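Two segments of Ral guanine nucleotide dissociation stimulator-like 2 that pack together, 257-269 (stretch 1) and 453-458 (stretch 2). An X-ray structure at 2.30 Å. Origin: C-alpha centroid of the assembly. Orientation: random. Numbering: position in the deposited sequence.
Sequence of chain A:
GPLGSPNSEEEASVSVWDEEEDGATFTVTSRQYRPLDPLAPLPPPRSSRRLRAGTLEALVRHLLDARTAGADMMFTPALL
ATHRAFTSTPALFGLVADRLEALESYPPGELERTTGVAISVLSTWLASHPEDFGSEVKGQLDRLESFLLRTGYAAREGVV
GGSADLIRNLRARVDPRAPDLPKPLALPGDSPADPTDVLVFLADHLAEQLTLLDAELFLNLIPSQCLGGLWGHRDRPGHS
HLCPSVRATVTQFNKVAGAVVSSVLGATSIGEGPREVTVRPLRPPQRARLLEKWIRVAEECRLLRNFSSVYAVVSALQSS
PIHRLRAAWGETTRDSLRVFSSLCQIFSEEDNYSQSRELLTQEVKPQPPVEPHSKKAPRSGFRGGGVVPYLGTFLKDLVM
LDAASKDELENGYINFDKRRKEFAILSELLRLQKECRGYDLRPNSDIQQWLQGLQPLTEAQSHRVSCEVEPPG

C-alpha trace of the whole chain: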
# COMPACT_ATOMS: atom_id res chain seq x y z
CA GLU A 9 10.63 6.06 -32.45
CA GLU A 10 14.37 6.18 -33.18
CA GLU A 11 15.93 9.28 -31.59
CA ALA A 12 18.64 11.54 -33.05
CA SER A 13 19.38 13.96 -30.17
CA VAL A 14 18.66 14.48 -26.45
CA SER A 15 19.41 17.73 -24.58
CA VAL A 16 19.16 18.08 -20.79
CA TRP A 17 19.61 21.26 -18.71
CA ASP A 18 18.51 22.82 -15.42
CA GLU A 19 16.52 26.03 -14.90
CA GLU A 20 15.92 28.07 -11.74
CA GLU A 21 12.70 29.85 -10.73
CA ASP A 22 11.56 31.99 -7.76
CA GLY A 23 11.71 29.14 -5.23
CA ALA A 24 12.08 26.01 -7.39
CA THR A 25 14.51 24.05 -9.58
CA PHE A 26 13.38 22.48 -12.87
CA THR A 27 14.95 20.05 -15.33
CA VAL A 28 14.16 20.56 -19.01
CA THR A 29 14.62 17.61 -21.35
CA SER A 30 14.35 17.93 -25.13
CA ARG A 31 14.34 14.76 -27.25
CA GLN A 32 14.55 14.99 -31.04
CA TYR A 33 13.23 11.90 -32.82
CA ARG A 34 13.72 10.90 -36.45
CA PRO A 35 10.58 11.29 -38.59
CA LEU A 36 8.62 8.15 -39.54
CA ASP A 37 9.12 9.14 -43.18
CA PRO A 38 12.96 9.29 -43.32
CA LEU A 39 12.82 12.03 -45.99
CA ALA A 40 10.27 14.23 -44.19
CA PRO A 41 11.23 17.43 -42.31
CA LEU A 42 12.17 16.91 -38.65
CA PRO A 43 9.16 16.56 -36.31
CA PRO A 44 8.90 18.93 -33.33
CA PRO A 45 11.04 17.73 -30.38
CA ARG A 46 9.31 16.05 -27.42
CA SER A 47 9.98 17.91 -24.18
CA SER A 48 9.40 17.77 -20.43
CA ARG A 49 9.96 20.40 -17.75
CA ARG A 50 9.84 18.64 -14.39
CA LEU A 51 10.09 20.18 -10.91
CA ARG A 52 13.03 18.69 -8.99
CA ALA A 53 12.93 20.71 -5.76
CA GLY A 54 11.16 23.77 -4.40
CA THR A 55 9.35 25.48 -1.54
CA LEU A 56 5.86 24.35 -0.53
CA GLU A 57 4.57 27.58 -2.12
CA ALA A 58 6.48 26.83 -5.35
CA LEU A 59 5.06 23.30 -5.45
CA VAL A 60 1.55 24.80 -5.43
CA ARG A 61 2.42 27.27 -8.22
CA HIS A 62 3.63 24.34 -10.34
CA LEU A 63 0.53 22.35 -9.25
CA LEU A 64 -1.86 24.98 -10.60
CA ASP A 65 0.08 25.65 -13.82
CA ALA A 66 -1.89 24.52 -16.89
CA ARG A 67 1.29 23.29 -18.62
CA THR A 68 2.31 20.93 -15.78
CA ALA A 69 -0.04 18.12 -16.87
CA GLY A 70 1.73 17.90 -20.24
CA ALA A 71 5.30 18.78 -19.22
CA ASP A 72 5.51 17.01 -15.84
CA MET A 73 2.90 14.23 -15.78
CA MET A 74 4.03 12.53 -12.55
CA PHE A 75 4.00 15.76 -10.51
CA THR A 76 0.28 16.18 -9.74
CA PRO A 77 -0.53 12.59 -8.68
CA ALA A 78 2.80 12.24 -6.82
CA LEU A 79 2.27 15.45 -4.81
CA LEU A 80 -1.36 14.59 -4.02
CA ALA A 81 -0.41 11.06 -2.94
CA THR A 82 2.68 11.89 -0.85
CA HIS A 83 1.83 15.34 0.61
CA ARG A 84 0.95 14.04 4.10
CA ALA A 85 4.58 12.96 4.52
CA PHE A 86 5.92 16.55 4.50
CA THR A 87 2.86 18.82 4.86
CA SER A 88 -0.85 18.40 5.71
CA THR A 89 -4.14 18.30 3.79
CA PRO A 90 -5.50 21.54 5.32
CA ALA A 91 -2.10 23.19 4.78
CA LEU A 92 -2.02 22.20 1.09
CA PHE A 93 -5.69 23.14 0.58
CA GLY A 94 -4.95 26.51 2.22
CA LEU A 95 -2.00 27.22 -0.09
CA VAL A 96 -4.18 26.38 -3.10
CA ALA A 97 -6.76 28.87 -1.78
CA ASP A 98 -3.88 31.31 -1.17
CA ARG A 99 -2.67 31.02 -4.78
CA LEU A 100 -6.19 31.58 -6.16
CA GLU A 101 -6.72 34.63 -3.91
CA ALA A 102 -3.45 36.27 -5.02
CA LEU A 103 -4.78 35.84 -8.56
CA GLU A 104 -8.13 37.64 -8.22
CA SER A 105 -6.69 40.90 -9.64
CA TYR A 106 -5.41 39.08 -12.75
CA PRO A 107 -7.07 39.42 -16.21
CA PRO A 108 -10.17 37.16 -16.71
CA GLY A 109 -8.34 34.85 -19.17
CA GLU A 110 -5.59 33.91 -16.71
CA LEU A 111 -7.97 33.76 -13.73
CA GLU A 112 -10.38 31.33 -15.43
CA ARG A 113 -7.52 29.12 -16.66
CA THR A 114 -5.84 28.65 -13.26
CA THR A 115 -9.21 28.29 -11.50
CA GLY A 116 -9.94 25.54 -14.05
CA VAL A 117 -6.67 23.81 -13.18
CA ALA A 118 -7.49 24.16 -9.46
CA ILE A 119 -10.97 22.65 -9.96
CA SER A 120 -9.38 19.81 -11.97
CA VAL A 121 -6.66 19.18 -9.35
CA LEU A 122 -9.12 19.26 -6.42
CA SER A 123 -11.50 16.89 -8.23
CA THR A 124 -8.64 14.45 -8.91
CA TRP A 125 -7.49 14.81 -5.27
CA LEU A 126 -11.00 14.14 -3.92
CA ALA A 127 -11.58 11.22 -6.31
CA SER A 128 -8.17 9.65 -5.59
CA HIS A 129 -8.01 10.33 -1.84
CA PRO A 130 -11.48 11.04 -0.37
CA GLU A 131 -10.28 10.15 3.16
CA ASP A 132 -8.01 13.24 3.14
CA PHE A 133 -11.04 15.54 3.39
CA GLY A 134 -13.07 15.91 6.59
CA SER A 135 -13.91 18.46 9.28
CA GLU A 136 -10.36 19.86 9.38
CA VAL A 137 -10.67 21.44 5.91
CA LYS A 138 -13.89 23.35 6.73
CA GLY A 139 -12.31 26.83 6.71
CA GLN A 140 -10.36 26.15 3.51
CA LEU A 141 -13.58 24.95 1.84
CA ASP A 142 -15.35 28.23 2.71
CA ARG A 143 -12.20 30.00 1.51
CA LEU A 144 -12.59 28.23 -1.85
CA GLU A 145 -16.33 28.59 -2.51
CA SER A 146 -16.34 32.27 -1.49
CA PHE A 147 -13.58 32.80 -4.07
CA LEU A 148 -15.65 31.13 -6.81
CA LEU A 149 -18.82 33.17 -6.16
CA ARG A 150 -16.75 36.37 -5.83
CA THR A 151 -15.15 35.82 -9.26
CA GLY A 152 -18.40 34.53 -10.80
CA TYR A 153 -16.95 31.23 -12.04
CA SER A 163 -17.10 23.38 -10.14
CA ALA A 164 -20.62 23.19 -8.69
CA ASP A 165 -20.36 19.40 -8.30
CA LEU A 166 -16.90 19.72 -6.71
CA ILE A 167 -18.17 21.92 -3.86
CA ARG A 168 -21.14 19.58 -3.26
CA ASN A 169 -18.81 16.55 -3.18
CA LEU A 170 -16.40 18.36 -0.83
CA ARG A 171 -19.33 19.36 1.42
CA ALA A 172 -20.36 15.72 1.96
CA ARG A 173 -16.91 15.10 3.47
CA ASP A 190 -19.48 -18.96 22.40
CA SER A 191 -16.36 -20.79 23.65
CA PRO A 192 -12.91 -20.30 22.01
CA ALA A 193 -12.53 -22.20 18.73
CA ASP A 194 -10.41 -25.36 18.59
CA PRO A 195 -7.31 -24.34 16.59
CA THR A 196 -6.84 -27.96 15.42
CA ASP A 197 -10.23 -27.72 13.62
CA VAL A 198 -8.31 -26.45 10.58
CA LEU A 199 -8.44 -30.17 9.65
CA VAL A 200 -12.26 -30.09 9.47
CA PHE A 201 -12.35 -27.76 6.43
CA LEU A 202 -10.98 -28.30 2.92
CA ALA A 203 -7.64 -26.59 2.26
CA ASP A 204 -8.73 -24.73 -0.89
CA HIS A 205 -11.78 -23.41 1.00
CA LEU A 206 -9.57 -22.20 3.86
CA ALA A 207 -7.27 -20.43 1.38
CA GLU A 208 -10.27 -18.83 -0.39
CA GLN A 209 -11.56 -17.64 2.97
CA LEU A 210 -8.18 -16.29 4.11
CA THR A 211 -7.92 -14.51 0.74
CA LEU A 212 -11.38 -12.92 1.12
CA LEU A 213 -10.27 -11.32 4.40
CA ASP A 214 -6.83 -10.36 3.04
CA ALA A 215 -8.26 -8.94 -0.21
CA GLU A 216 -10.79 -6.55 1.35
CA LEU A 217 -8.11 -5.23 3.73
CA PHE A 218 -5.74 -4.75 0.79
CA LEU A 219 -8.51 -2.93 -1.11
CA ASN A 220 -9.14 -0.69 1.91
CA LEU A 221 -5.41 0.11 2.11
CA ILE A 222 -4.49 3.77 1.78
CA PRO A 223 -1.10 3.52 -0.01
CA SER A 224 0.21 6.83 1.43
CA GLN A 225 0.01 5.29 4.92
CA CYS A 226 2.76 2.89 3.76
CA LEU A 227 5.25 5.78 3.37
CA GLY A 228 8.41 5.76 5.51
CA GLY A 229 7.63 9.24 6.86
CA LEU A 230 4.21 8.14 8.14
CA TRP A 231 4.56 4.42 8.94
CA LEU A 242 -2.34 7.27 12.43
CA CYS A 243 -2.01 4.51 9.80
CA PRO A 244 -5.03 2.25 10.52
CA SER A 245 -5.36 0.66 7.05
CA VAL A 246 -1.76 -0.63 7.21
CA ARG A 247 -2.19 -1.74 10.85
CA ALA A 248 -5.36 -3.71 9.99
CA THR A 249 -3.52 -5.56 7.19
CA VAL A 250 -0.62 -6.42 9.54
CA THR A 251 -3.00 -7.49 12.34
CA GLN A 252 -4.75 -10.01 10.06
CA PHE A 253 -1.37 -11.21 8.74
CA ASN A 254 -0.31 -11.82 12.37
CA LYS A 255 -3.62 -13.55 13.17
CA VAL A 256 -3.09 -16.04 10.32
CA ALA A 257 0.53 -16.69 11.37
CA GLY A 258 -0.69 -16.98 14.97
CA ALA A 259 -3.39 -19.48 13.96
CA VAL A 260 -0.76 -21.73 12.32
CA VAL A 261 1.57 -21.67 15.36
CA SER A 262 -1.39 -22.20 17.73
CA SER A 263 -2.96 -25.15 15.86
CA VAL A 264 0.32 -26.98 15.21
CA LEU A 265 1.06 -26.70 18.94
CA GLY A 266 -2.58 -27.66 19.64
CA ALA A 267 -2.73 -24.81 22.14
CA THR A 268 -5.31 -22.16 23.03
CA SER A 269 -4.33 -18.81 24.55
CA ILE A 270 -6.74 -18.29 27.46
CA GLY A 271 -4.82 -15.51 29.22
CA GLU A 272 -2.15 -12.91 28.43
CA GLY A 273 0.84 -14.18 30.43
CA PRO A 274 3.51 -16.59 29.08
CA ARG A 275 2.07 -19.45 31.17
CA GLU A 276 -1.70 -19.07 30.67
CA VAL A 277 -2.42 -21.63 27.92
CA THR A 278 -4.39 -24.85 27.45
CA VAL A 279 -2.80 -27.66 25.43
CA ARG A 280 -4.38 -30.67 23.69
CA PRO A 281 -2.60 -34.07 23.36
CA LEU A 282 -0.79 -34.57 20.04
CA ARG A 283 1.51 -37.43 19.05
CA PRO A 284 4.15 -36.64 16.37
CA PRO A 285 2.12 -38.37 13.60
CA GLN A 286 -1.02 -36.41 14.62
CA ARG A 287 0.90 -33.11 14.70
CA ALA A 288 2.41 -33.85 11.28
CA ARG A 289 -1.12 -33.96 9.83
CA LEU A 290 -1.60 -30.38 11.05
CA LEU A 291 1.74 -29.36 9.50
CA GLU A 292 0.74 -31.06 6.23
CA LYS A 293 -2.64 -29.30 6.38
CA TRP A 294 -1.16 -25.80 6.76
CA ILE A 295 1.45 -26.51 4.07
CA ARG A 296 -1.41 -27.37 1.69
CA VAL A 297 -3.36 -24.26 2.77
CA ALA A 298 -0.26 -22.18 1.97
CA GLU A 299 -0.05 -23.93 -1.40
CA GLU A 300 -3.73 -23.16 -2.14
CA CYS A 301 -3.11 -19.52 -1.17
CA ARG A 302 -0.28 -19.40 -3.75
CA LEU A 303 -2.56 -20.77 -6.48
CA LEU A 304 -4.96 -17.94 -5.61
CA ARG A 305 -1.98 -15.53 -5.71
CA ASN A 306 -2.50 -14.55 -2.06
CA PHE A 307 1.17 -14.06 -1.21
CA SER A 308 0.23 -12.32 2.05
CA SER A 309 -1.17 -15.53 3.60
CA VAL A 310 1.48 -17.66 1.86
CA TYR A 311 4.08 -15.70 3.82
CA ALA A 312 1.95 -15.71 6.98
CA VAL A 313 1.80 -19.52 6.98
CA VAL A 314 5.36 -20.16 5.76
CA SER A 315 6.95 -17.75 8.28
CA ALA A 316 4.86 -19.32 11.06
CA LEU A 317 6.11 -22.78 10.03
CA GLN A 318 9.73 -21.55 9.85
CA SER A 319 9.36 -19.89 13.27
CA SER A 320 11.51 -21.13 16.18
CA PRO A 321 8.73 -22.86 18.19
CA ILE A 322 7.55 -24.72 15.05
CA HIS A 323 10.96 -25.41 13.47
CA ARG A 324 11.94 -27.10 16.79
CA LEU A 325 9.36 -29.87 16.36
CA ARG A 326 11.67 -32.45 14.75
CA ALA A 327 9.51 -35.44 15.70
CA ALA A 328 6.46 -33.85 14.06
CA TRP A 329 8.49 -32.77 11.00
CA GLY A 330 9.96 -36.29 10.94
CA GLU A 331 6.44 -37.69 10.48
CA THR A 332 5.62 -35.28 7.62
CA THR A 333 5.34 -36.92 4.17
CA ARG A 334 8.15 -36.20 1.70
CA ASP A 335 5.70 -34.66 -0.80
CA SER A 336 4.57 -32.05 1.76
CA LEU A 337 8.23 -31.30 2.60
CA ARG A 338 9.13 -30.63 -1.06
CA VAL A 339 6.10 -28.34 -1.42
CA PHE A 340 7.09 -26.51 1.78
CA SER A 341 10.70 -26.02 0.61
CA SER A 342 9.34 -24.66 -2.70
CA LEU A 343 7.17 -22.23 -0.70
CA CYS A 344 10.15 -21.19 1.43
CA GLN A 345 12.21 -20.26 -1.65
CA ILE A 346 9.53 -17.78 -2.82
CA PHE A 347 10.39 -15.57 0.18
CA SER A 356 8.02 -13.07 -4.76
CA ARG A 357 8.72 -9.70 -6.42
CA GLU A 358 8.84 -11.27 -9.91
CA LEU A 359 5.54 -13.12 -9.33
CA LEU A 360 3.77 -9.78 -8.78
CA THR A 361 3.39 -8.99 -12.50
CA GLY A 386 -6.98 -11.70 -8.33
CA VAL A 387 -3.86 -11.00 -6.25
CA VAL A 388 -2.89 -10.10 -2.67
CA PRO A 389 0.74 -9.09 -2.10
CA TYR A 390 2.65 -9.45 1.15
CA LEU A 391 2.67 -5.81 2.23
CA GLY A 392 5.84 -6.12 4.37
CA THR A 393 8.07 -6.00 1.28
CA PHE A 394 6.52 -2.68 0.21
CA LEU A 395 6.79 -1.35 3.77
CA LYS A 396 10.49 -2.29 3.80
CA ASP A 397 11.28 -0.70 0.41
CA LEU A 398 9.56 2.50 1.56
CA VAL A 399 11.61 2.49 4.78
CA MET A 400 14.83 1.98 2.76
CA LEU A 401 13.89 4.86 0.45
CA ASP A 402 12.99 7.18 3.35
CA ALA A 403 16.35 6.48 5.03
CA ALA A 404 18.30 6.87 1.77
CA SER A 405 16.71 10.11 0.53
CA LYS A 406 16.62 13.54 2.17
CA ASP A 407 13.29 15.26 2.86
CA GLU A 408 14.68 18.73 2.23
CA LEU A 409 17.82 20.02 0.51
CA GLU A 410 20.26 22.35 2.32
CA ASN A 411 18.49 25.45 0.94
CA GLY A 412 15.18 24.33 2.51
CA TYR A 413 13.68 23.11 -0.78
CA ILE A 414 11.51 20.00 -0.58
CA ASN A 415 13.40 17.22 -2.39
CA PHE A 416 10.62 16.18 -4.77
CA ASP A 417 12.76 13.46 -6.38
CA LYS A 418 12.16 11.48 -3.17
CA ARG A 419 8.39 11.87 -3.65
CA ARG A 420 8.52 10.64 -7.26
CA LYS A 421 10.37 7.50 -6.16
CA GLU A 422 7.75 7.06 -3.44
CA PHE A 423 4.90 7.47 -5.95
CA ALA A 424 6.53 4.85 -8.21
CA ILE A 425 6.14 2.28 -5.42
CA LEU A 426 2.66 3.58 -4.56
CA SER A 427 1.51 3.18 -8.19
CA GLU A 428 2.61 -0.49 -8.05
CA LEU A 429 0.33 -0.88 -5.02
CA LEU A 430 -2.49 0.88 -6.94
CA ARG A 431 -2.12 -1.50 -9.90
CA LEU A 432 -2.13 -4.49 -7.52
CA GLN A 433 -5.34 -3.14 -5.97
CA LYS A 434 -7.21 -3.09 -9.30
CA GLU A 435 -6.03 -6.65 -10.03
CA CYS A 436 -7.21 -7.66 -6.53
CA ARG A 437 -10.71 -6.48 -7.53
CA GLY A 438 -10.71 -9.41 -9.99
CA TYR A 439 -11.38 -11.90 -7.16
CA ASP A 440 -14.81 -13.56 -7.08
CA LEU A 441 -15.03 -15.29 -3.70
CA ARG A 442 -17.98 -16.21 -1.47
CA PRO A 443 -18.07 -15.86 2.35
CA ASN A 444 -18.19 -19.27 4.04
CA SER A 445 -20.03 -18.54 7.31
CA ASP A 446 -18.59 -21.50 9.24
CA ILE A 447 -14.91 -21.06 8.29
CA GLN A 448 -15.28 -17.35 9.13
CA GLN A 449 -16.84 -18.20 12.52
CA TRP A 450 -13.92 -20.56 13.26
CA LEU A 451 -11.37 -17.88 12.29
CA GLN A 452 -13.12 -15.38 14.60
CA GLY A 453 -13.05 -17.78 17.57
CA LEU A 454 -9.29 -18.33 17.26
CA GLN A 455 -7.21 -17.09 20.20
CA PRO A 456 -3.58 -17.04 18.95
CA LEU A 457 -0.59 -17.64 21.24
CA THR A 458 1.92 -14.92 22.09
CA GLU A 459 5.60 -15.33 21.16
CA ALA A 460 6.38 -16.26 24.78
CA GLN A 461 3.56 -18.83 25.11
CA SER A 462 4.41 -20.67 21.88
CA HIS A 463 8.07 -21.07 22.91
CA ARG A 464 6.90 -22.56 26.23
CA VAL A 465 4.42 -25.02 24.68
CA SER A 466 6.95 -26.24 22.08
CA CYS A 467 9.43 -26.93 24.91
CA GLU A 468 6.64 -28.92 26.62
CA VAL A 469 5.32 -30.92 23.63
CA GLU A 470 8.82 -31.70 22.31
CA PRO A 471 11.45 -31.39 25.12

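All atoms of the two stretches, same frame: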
# COMPACT_ATOMS: atom_id res chain seq x y z
N ALA A 257 -0.73 -16.11 10.89
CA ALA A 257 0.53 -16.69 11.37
C ALA A 257 0.37 -17.26 12.78
O ALA A 257 0.92 -18.31 13.10
CB ALA A 257 1.65 -15.66 11.34
N GLY A 258 -0.39 -16.54 13.62
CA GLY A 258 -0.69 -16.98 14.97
C GLY A 258 -1.53 -18.25 14.99
O GLY A 258 -1.29 -19.15 15.79
N ALA A 259 -2.52 -18.31 14.10
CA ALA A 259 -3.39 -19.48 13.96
C ALA A 259 -2.60 -20.74 13.62
O ALA A 259 -2.89 -21.82 14.16
CB ALA A 259 -4.47 -19.23 12.93
N VAL A 260 -1.61 -20.61 12.74
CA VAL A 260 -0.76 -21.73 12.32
C VAL A 260 0.06 -22.25 13.50
O VAL A 260 0.05 -23.45 13.79
CB VAL A 260 0.18 -21.36 11.14
CG1 VAL A 260 1.03 -22.55 10.73
CG2 VAL A 260 -0.62 -20.86 9.95
N VAL A 261 0.77 -21.34 14.17
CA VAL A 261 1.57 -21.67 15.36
C VAL A 261 0.70 -22.35 16.42
O VAL A 261 1.05 -23.41 16.95
CB VAL A 261 2.27 -20.41 15.94
CG1 VAL A 261 2.93 -20.72 17.28
CG2 VAL A 261 3.30 -19.86 14.95
N SER A 262 -0.45 -21.73 16.71
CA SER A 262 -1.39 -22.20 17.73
C SER A 262 -1.93 -23.61 17.46
O SER A 262 -1.94 -24.46 18.36
CB SER A 262 -2.54 -21.20 17.87
OG SER A 262 -3.47 -21.61 18.85
N SER A 263 -2.36 -23.87 16.22
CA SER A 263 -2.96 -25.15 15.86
C SER A 263 -1.95 -26.29 15.80
O SER A 263 -2.25 -27.40 16.25
CB SER A 263 -3.73 -25.05 14.54
OG SER A 263 -2.86 -25.08 13.43
N VAL A 264 -0.77 -26.01 15.25
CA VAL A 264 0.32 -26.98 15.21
C VAL A 264 0.73 -27.39 16.63
O VAL A 264 0.98 -28.57 16.89
CB VAL A 264 1.53 -26.45 14.40
CG1 VAL A 264 2.78 -27.29 14.65
CG2 VAL A 264 1.21 -26.43 12.91
N LEU A 265 0.76 -26.42 17.54
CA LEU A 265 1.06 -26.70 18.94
C LEU A 265 -0.15 -27.23 19.70
O LEU A 265 -0.03 -27.66 20.85
CB LEU A 265 1.64 -25.46 19.63
CG LEU A 265 3.02 -24.98 19.19
CD1 LEU A 265 3.34 -23.63 19.80
CD2 LEU A 265 4.11 -26.00 19.53
N GLY A 266 -1.32 -27.19 19.05
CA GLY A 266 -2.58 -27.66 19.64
C GLY A 266 -2.96 -26.90 20.90
O GLY A 266 -3.59 -27.46 21.80
N ALA A 267 -2.57 -25.63 20.95
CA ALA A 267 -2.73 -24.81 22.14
C ALA A 267 -3.72 -23.67 21.94
O ALA A 267 -3.89 -23.16 20.83
CB ALA A 267 -1.38 -24.27 22.59
N THR A 268 -4.36 -23.27 23.04
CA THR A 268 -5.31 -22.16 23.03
C THR A 268 -4.90 -21.14 24.09
O THR A 268 -4.77 -21.47 25.27
CB THR A 268 -6.75 -22.65 23.27
OG1 THR A 268 -7.08 -23.65 22.30
CG2 THR A 268 -7.74 -21.50 23.16
N SER A 269 -4.69 -19.90 23.65
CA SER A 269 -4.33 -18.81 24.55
C SER A 269 -5.56 -18.33 25.31
O SER A 269 -6.45 -17.69 24.74
CB SER A 269 -3.69 -17.65 23.76
OG SER A 269 -3.15 -16.67 24.63
N GLY A 453 -13.15 -17.18 16.24
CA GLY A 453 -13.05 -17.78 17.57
C GLY A 453 -11.63 -18.13 17.98
O GLY A 453 -11.38 -18.50 19.13
N LEU A 454 -10.70 -18.02 17.03
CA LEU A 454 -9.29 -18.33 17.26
C LEU A 454 -8.63 -17.34 18.22
O LEU A 454 -8.74 -16.13 18.05
CB LEU A 454 -8.53 -18.36 15.93
CG LEU A 454 -8.20 -19.69 15.24
CD1 LEU A 454 -9.15 -20.83 15.61
CD2 LEU A 454 -8.15 -19.50 13.73
N GLN A 455 -7.96 -17.89 19.23
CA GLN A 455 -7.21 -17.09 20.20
C GLN A 455 -5.73 -17.45 20.12
O GLN A 455 -5.27 -18.37 20.80
CB GLN A 455 -7.77 -17.28 21.61
CG GLN A 455 -9.18 -16.71 21.81
CD GLN A 455 -9.83 -17.11 23.13
OE1 GLN A 455 -11.03 -16.90 23.32
NE2 GLN A 455 -9.04 -17.69 24.03
N PRO A 456 -4.98 -16.73 19.26
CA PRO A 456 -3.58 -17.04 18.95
C PRO A 456 -2.64 -16.87 20.13
O PRO A 456 -2.86 -16.01 20.99
CB PRO A 456 -3.24 -16.03 17.85
CG PRO A 456 -4.17 -14.90 18.08
CD PRO A 456 -5.44 -15.52 18.56
N LEU A 457 -1.59 -17.69 20.17
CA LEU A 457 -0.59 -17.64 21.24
C LEU A 457 0.38 -16.49 21.02
O LEU A 457 0.69 -16.13 19.88
CB LEU A 457 0.19 -18.95 21.31
CG LEU A 457 -0.55 -20.30 21.25
CD1 LEU A 457 0.45 -21.42 21.08
CD2 LEU A 457 -1.41 -20.52 22.48
N THR A 458 0.86 -15.93 22.12
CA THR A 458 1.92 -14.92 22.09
C THR A 458 3.25 -15.61 21.80
O THR A 458 3.35 -16.84 21.89
CB THR A 458 2.02 -14.15 23.42
OG1 THR A 458 2.44 -15.04 24.46
CG2 THR A 458 0.68 -13.52 23.80

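Stretch 1 is a helix that turns back on itself into a short strand, and the bend leaves a hollow lined by both arms. Stretch 2 has no regular helix or strand; it runs as an extended segment across this surface, and its main bump, the side chain of Leu457, fills the hollow. Together the two stretches bury 508 Å², most of it on Leu457, Ser269 and Gln455.

The bend itself is built by backbone and small side chains. Gly266 is the first residue to leave the helical conformation, with phi at 60°, a value that by itself favours glycine. Ala267 N then bonds back to Ser262 O at 2.9 Å, and Ser262 OG donates to Ala267 O at 2.5 Å, so the strand is tied to the last part of the helix. The t rotamer of Ser262 places its hydroxyl for this task, and the side chain is short enough to leave room beside it for Leu457.

Leu457 enters that space end first. Its CA-to-CB bond points sideways, but with chi1 at m and chi2 at t the two methyls come nearer to stretch 1. Both pack on Ala267 CB, Leu457 CD1 at 3.7 Å from it. Leu457 CD1 also lies 3.9 Å from Leu265 CD1 and 3.9 Å from Ser262 CA, while Leu457 CD2 also reaches the strand backbone, 3.5 Å from Ser269 N and 3.9 Å from Thr268 C. A branched aliphatic side chain suits the site because its forked end meets both arms of the bend. Ala267, with a single methyl, contributes an apolar wall without filling the hollow itself.

Toward the N-terminal end of stretch 1 the helix itself comes close to the proline ring. Gly258 and Pro456 bring their CA atoms to 4.9 Å, and Gly258 CA lies 4.0 Å from Pro456 CB. The absence of a side chain is what permits this: a CB on Gly258 would point toward stretch 2 and sit 2.8 Å from Pro456 CB, a clash. The proline is therefore a low ridge resting in a notch that glycine leaves open. One residue on, the small Ala259 offers its CB to Leu454 CD2 at 3.8 Å; the Leu454 CA-to-CB bond is sideways, but the end of the side chain comes nearer.

Polar contacts fasten the other end, where Gln455 grips Ser269 by two hydrogen bonds. Ser269 N donates to Gln455 O at 3.3 Å, and Gln455 NE2 donates to Ser269 O at 2.7 Å. The backbone and the side-chain amide of one residue thus satisfy both backbone polar groups of the other. Gln455 can do this because its CA-to-CB bond points toward stretch 1 and its chain extends, m then t, far enough to carry the amide to the carbonyl; there Gln455 NE2 also lies 4.1 Å from Thr268 CG2. Ser269 is compact enough for its CB to approach Pro456 O at 3.3 Å, and its hydroxyl is hydrogen-bonded elsewhere in the structure.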